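Local coordinates for alpha-1,3-glucanase (PDB 5ZRU), which hydrolyses alpha-1,3-glucan and is present here as the GH87 catalytic unit of a longer, multidomain Bacillus circulans enzyme, at residues P262-G267 with G293-Y298; K299-N304 with C321-G326. One frame throughout, in Å; residues are numbered along the deposited sequence.

Interaction 1 (P262-G267 with G293-Y298); sequences PNQASG and GEQAVY. With ZN (zinc ion), chain G.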
ATOM      1  N   PRO A 262       0.454  -4.360 -21.650  1.00 10.44           N
ATOM      2  CA  PRO A 262       1.512  -3.684 -20.886  1.00 11.61           C
ATOM      3  C   PRO A 262       1.705  -2.218 -21.228  1.00 12.67           C
ATOM      4  O   PRO A 262       2.532  -1.560 -20.590  1.00 15.10           O
ATOM      5  CB  PRO A 262       2.764  -4.489 -21.271  1.00 12.77           C
ATOM      6  CG  PRO A 262       2.502  -4.820 -22.724  1.00 16.32           C
ATOM      7  CD  PRO A 262       1.002  -5.135 -22.780  1.00 11.51           C
ATOM      8  N   ASN A 263       0.970  -1.678 -22.193  1.00 15.26           N
ATOM      9  CA  ASN A 263       1.261  -0.339 -22.685  1.00 16.14           C
ATOM     10  C   ASN A 263       0.659   0.744 -21.795  1.00 14.63           C
ATOM     11  O   ASN A 263      -0.215   0.494 -20.961  1.00 10.97           O
ATOM     12  CB  ASN A 263       0.760  -0.192 -24.121  1.00 15.49           C
ATOM     13  CG  ASN A 263       1.568  -1.039 -25.088  1.00 17.10           C
ATOM     14  OD1 ASN A 263       2.734  -0.755 -25.324  1.00 22.79           O
ATOM     15  ND2 ASN A 263       0.964  -2.090 -25.629  1.00 18.76           N
ATOM     16  N   GLN A 264       1.161   1.971 -21.983  1.00 14.61           N
ATOM     17  CA  GLN A 264       0.600   3.144 -21.323  1.00 15.44           C
ATOM     18  C   GLN A 264      -0.904   3.214 -21.522  1.00 14.15           C
ATOM     19  O   GLN A 264      -1.411   2.927 -22.610  1.00 14.80           O
ATOM     20  CB  GLN A 264       1.216   4.424 -21.891  1.00 20.09           C
ATOM     21  CG  GLN A 264       2.366   4.961 -21.116  1.00 26.92           C
ATOM     22  CD  GLN A 264       3.116   6.011 -21.898  1.00 33.88           C
ATOM     23  OE1 GLN A 264       4.032   5.693 -22.662  1.00 36.32           O
ATOM     24  NE2 GLN A 264       2.719   7.267 -21.730  1.00 31.42           N
ATOM     25  N   ALA A 265      -1.608   3.610 -20.460  1.00 13.53           N
ATOM     26  CA  ALA A 265      -3.044   3.901 -20.504  1.00 15.15           C
ATOM     27  C   ALA A 265      -3.859   2.723 -21.029  1.00 14.18           C
ATOM     28  O   ALA A 265      -4.918   2.911 -21.641  1.00 13.59           O
ATOM     29  CB  ALA A 265      -3.334   5.162 -21.332  1.00 16.48           C
ATOM     30  N   SER A 266      -3.396   1.491 -20.780  1.00 11.88           N
ATOM     31  CA  SER A 266      -4.000   0.321 -21.409  1.00 10.37           C
ATOM     32  C   SER A 266      -4.497  -0.715 -20.409  1.00 10.02           C
ATOM     33  O   SER A 266      -4.651  -1.886 -20.769  1.00 11.98           O
ATOM     34  CB  SER A 266      -3.008  -0.318 -22.384  1.00 12.04           C
ATOM     35  OG  SER A 266      -2.667   0.628 -23.381  1.00 13.90           O
ATOM     36  N   GLY A 267      -4.763  -0.313 -19.173  1.00  9.91           N
ATOM     37  CA  GLY A 267      -5.337  -1.222 -18.198  1.00  8.11           C
ATOM     38  C   GLY A 267      -5.862  -0.438 -17.016  1.00  9.25           C
ATOM     39  O   GLY A 267      -5.747   0.789 -16.954  1.00 11.42           O
ATOM     40  N   GLY A 293       7.199   7.266 -16.129  1.00 17.52           N
ATOM     41  CA  GLY A 293       7.440   8.626 -15.673  1.00 20.36           C
ATOM     42  C   GLY A 293       6.207   9.447 -15.329  1.00 24.23           C
ATOM     43  O   GLY A 293       6.063  10.578 -15.801  1.00 30.18           O
ATOM     44  N   GLU A 294       5.319   8.893 -14.500  1.00 25.70           N
ATOM     45  CA  GLU A 294       4.048   9.497 -14.089  1.00 23.96           C
ATOM     46  C   GLU A 294       3.033   9.625 -15.223  1.00 20.78           C
ATOM     47  O   GLU A 294       1.983  10.260 -15.039  1.00 26.99           O
ATOM     48  CB  GLU A 294       4.244  10.874 -13.438  1.00 24.68           C
ATOM     49  CG  GLU A 294       5.194  10.872 -12.258  1.00 24.53           C
ATOM     50  CD  GLU A 294       6.551  11.472 -12.591  1.00 27.36           C
ATOM     51  OE1 GLU A 294       7.480  10.703 -12.906  1.00 33.03           O
ATOM     52  OE2 GLU A 294       6.687  12.710 -12.542  1.00 21.48           O
ATOM     53  N   GLN A 295       3.301   9.039 -16.389  1.00 21.21           N
ATOM     54  CA  GLN A 295       2.365   9.053 -17.505  1.00 24.23           C
ATOM     55  C   GLN A 295       1.764   7.679 -17.775  1.00 19.78           C
ATOM     56  O   GLN A 295       1.286   7.435 -18.885  1.00 19.59           O
ATOM     57  CB  GLN A 295       3.043   9.564 -18.780  1.00 28.96           C
ATOM     58  CG  GLN A 295       3.550  10.998 -18.736  1.00 28.81           C
ATOM     59  CD  GLN A 295       4.223  11.402 -20.047  1.00 33.75           C
ATOM     60  OE1 GLN A 295       3.582  11.455 -21.099  1.00 38.69           O
ATOM     61  NE2 GLN A 295       5.523  11.670 -19.988  1.00 32.35           N
ATOM     62  N   ALA A 296       1.788   6.773 -16.787  1.00 16.67           N
ATOM     63  CA  ALA A 296       1.309   5.415 -17.042  1.00 15.31           C
ATOM     64  C   ALA A 296      -0.193   5.392 -17.302  1.00 12.26           C
ATOM     65  O   ALA A 296      -0.664   4.598 -18.122  1.00 13.62           O
ATOM     66  CB  ALA A 296       1.662   4.490 -15.873  1.00 14.56           C
ATOM     67  N   VAL A 297      -0.953   6.257 -16.617  1.00 11.60           N
ATOM     68  CA  VAL A 297      -2.417   6.269 -16.662  1.00 11.80           C
ATOM     69  C   VAL A 297      -2.952   4.844 -16.547  1.00 11.77           C
ATOM     70  O   VAL A 297      -3.709   4.366 -17.403  1.00 10.57           O
ATOM     71  CB  VAL A 297      -2.921   6.963 -17.940  1.00 11.16           C
ATOM     72  CG1 VAL A 297      -4.419   7.269 -17.823  1.00 12.17           C
ATOM     73  CG2 VAL A 297      -2.133   8.240 -18.157  1.00 12.08           C
ATOM     74  N   TYR A 298      -2.557   4.154 -15.487  1.00 10.64           N
ATOM     75  CA  TYR A 298      -2.771   2.711 -15.388  1.00  8.83           C
ATOM     76  C   TYR A 298      -2.931   2.375 -13.906  1.00  9.86           C
ATOM     77  O   TYR A 298      -2.283   1.476 -13.363  1.00  9.77           O
ATOM     78  CB  TYR A 298      -1.604   1.983 -16.064  1.00  9.08           C
ATOM     79  CG  TYR A 298      -1.799   0.545 -16.529  1.00 10.07           C
ATOM     80  CD1 TYR A 298      -2.444  -0.398 -15.732  1.00 10.28           C
ATOM     81  CD2 TYR A 298      -1.279   0.122 -17.752  1.00 10.41           C
ATOM     82  CE1 TYR A 298      -2.578  -1.721 -16.146  1.00  9.06           C
ATOM     83  CE2 TYR A 298      -1.399  -1.201 -18.174  1.00  8.58           C
ATOM     84  CZ  TYR A 298      -2.047  -2.120 -17.358  1.00 10.59           C
ATOM     85  OH  TYR A 298      -2.178  -3.430 -17.766  1.00 10.90           O
TER
HETATM   86 ZN    ZN G 605       8.571  13.424 -12.881  1.00 19.55          ZN
HETATM   87  O   HOH W   1       8.503  15.704 -12.141  1.00 27.32           O

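Interaction 2 (K299-N304 with C321-G326); sequences KGFMDN and CGFWVG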
ATOM      1  N   LYS A 299      -3.765   3.153 -13.222  1.00 10.36           N
ATOM      2  CA  LYS A 299      -4.110   2.842 -11.844  1.00 10.98           C
ATOM      3  C   LYS A 299      -5.237   1.813 -11.824  1.00 11.92           C
ATOM      4  O   LYS A 299      -5.986   1.663 -12.794  1.00  9.85           O
ATOM      5  CB  LYS A 299      -4.529   4.102 -11.081  1.00 10.48           C
ATOM      6  CG  LYS A 299      -3.471   5.205 -11.004  1.00 11.48           C
ATOM      7  CD  LYS A 299      -3.675   6.268 -12.094  1.00 11.49           C
ATOM      8  CE  LYS A 299      -2.753   7.473 -11.851  1.00 17.33           C
ATOM      9  NZ  LYS A 299      -2.931   8.543 -12.878  1.00 18.93           N
ATOM     10  N   GLY A 300      -5.349   1.088 -10.707  1.00 10.26           N
ATOM     11  CA  GLY A 300      -6.412   0.095 -10.601  1.00  9.02           C
ATOM     12  C   GLY A 300      -7.791   0.700 -10.789  1.00 11.70           C
ATOM     13  O   GLY A 300      -8.618   0.182 -11.550  1.00 11.00           O
ATOM     14  N   PHE A 301      -8.048   1.817 -10.113  1.00  8.36           N
ATOM     15  CA  PHE A 301      -9.313   2.540 -10.204  1.00  9.54           C
ATOM     16  C   PHE A 301      -9.013   4.021 -10.385  1.00 11.17           C
ATOM     17  O   PHE A 301      -8.201   4.574  -9.638  1.00 10.10           O
ATOM     18  CB  PHE A 301     -10.164   2.336  -8.941  1.00  7.27           C
ATOM     19  CG  PHE A 301     -10.492   0.900  -8.643  1.00  9.96           C
ATOM     20  CD1 PHE A 301     -11.549   0.266  -9.280  1.00 11.94           C
ATOM     21  CD2 PHE A 301      -9.755   0.187  -7.708  1.00  9.78           C
ATOM     22  CE1 PHE A 301     -11.864  -1.059  -8.987  1.00 10.77           C
ATOM     23  CE2 PHE A 301     -10.066  -1.136  -7.407  1.00 10.25           C
ATOM     24  CZ  PHE A 301     -11.118  -1.761  -8.053  1.00 11.84           C
ATOM     25  N   MET A 302      -9.693   4.668 -11.338  1.00  8.10           N
ATOM     26  CA  MET A 302      -9.346   6.020 -11.766  1.00 11.81           C
ATOM     27  C   MET A 302     -10.586   6.866 -12.025  1.00  9.29           C
ATOM     28  O   MET A 302     -11.667   6.346 -12.309  1.00 11.27           O
ATOM     29  CB  MET A 302      -8.528   6.007 -13.067  1.00 11.08           C
ATOM     30  CG  MET A 302      -7.193   5.332 -12.975  1.00 18.71           C
ATOM     31  SD  MET A 302      -6.433   5.203 -14.618  1.00 13.46           S
ATOM     32  CE  MET A 302      -7.097   3.636 -15.217  1.00 12.16           C
ATOM     33  N   ASP A 303     -10.390   8.188 -11.918  1.00 10.51           N
ATOM     34  CA  ASP A 303     -11.250   9.258 -12.443  1.00 11.02           C
ATOM     35  C   ASP A 303     -12.449   9.583 -11.546  1.00  9.46           C
ATOM     36  O   ASP A 303     -12.238  10.007 -10.405  1.00 10.61           O
ATOM     37  CB  ASP A 303     -11.645   8.935 -13.886  1.00  9.02           C
ATOM     38  CG  ASP A 303     -10.428   8.890 -14.792  1.00 14.61           C
ATOM     39  OD1 ASP A 303      -9.609   9.836 -14.709  1.00 13.80           O
ATOM     40  OD2 ASP A 303     -10.267   7.916 -15.553  1.00 12.25           O
ATOM     41  N   ASN A 304     -13.698   9.428 -12.021  1.00  9.32           N
ATOM     42  CA  ASN A 304     -14.867  10.054 -11.378  1.00 10.11           C
ATOM     43  C   ASN A 304     -15.652   9.048 -10.532  1.00 10.91           C
ATOM     44  O   ASN A 304     -16.392   8.221 -11.067  1.00 11.49           O
ATOM     45  CB  ASN A 304     -15.796  10.681 -12.419  1.00  9.13           C
ATOM     46  CG  ASN A 304     -15.086  11.648 -13.335  1.00 11.13           C
ATOM     47  OD1 ASN A 304     -15.147  11.511 -14.557  1.00 13.67           O
ATOM     48  ND2 ASN A 304     -14.429  12.643 -12.760  1.00 10.46           N
ATOM     49  N   CYS A 321      -0.960   3.009  -9.445  1.00  9.66           N
ATOM     50  CA  CYS A 321      -1.435   3.204  -8.088  1.00 10.42           C
ATOM     51  C   CYS A 321      -2.612   2.262  -7.899  1.00  8.73           C
ATOM     52  O   CYS A 321      -3.242   1.843  -8.876  1.00  9.00           O
ATOM     53  CB  CYS A 321      -1.909   4.642  -7.827  1.00  9.68           C
ATOM     54  SG  CYS A 321      -0.756   5.956  -8.261  1.00 13.70           S
ATOM     55  N   GLY A 322      -2.932   1.956  -6.647  1.00  7.63           N
ATOM     56  CA  GLY A 322      -4.136   1.179  -6.386  1.00  8.80           C
ATOM     57  C   GLY A 322      -5.381   1.945  -6.804  1.00  9.37           C
ATOM     58  O   GLY A 322      -6.190   1.465  -7.610  1.00  8.40           O
ATOM     59  N   PHE A 323      -5.531   3.144  -6.241  1.00  8.72           N
ATOM     60  CA  PHE A 323      -6.622   4.071  -6.518  1.00  7.42           C
ATOM     61  C   PHE A 323      -6.048   5.452  -6.790  1.00  7.94           C
ATOM     62  O   PHE A 323      -5.214   5.933  -6.020  1.00 10.20           O
ATOM     63  CB  PHE A 323      -7.581   4.215  -5.312  1.00  7.22           C
ATOM     64  CG  PHE A 323      -8.409   2.993  -5.021  1.00 10.04           C
ATOM     65  CD1 PHE A 323      -7.834   1.860  -4.453  1.00  8.04           C
ATOM     66  CD2 PHE A 323      -9.761   2.987  -5.300  1.00  9.53           C
ATOM     67  CE1 PHE A 323      -8.610   0.739  -4.162  1.00  9.33           C
ATOM     68  CE2 PHE A 323     -10.538   1.880  -5.012  1.00  9.42           C
ATOM     69  CZ  PHE A 323      -9.970   0.759  -4.446  1.00  9.33           C
ATOM     70  N   TRP A 324      -6.538   6.125  -7.829  1.00  8.74           N
ATOM     71  CA  TRP A 324      -6.293   7.563  -7.987  1.00  8.97           C
ATOM     72  C   TRP A 324      -7.639   8.261  -8.159  1.00  8.19           C
ATOM     73  O   TRP A 324      -8.233   8.225  -9.241  1.00  9.77           O
ATOM     74  CB  TRP A 324      -5.365   7.862  -9.163  1.00 11.09           C
ATOM     75  CG  TRP A 324      -4.898   9.283  -9.125  1.00 11.81           C
ATOM     76  CD1 TRP A 324      -5.557  10.389  -9.600  1.00 11.62           C
ATOM     77  CD2 TRP A 324      -3.681   9.757  -8.538  1.00 12.14           C
ATOM     78  NE1 TRP A 324      -4.807  11.524  -9.346  1.00 13.09           N
ATOM     79  CE2 TRP A 324      -3.648  11.156  -8.708  1.00 14.37           C
ATOM     80  CE3 TRP A 324      -2.600   9.126  -7.900  1.00 12.10           C
ATOM     81  CZ2 TRP A 324      -2.580  11.939  -8.248  1.00 15.40           C
ATOM     82  CZ3 TRP A 324      -1.542   9.907  -7.449  1.00 14.33           C
ATOM     83  CH2 TRP A 324      -1.540  11.293  -7.627  1.00 12.18           C
ATOM     84  N   VAL A 325      -8.131   8.880  -7.089  1.00  7.86           N
ATOM     85  CA  VAL A 325      -9.464   9.479  -7.086  1.00  8.12           C
ATOM     86  C   VAL A 325      -9.307  10.943  -7.472  1.00 10.93           C
ATOM     87  O   VAL A 325      -8.720  11.729  -6.728  1.00  9.29           O
ATOM     88  CB  VAL A 325     -10.140   9.324  -5.719  1.00  7.95           C
ATOM     89  CG1 VAL A 325     -11.598   9.798  -5.773  1.00  8.67           C
ATOM     90  CG2 VAL A 325     -10.074   7.864  -5.302  1.00 10.23           C
ATOM     91  N   GLY A 326      -9.822  11.309  -8.643  1.00  9.90           N
ATOM     92  CA  GLY A 326      -9.688  12.686  -9.074  1.00 10.86           C
ATOM     93  C   GLY A 326     -10.121  12.937 -10.499  1.00 11.01           C
ATOM     94  O   GLY A 326      -9.829  12.148 -11.404  1.00 13.10           O
TER
HETATM   95  O   HOH W   2      -8.157   9.986 -11.749  1.00 15.34           O

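Interaction 1 (P262-G267 with G293-Y298)
The backbone of Gly267 covers one face of the Tyr298 ring, its CA 3.7 Å from the ring centroid and 21° off the ring normal, a CH-pi contact. The backbone N of Gly267 sits above the centre of the same face, and with no side chain there the main chain itself packs on the ring. At the ring edge, in its plane, the carbonyl O of Asn263 comes to 3.4 Å from Tyr298 CD2. With CG anti to its backbone N (chi1 -159°), the Tyr298 ring is carried to the Gly267 backbone; its hydroxyl is hydrogen-bonded to Asn261 O and Asn287 N. This buried end is the tight part of the contact. Each loop carries the chain from one face of a parallel beta-helix of the pectate-lyase-like kind to the next, and the two belong to neighbouring coils; residues 263-266 form a type II beta turn in the first of them. Ala265, at the positive-phi corner of that turn, donates its N to Ala296 O at 2.7 Å. Its CA makes a nearly straight CA-H...O contact of 3.2 Å with Val297 O, a buried oxygen that has no conventional hydrogen-bond partner, while its CB rests on Val297 CB. Ser266 OG braces the turn through Gln264 O at 2.7 Å. Towards solvent the contact thins out. The exposed Gln264 reaches across with NE2 to Gln295 O at 3.2 Å, approaching from above the carbonyl plane in a bent bond (145° at the hydrogen), and its amide is turned almost perpendicular to that of Gln295. Farther along, Glu294, which does not touch the turn, binds a zinc ion through OE2 at 2.0 Å, with His123 and a water completing the site.

Interaction 2 (K299-N304 with C321-G326)
Lys299 runs its aliphatic chain over two residues of the 321-326 segment before its ammonium reaches a ring. CG packs on Cys321 CB at 3.6 Å; there the chain bends (chi2 96°), which brings CD to 3.7 Å from Trp324 CB. CE lies near the start of the indole, and NZ ends over one face of it, 4.5 Å from the centroid of the five-membered ring and 19° off the normal, a cation-pi contact displaced towards the rim. Glu320 gives the ammonium a second, long and weak ionic partner. The indole NE1 hydrogen-bonds to Tyr328 OH, and a bound calcium ion lies about 5 Å from the Trp324 side chain. Phe301 carries the other face of the strand pair. Its ring lies beside that of Phe323, both pointing the same way, in an offset stack with centroids 4.6 Å apart and planes at 28°; Phe301 CD2 sits over the Phe323 face, 3.3 Å from Phe323 CE2. Such stacking of like residues at matching positions of successive coils is a hallmark of the parallel beta-helix, and here the two rings lie among Phe279, Val311 and Val316, with Phe279 meeting Phe301 edge-to-face. The backbones run parallel in register, Phe301 opposite Phe323. Phe301 O receives Trp324 N at 2.9 Å in a nearly linear bond, while Phe301 N donates to Gly322 O in a more bent one. One residue earlier, Gly300 N bonds to Cys321 O. Past the bridge the pairing slackens where the chain turns a corner at Asp303: its O still takes Gly326 N at 3.3 Å, but its N bonds only weakly to Trp324 O and also donates to a water lying between the segments.

Followed from the N terminus, the chain passes through 262-267, strands 269-273 and 277-285, and returns at 293-298, where interaction 1 closes a loop of 25 intervening residues. Residue 299 follows at once and opens interaction 2, which closes after 16 more residues, including strand 310-317. The two contacts are thus in series, neither nested nor crossed. Interaction 1 joins two loops at the side of the beta-helix, whereas interaction 2 pairs strands 301-302 and 323-325 of consecutive coils. They meet at Met302, whose CE lies 3.6 Å from Gly267 O, and Glu320, just before 321-326, hydrogen-bonds to Tyr298.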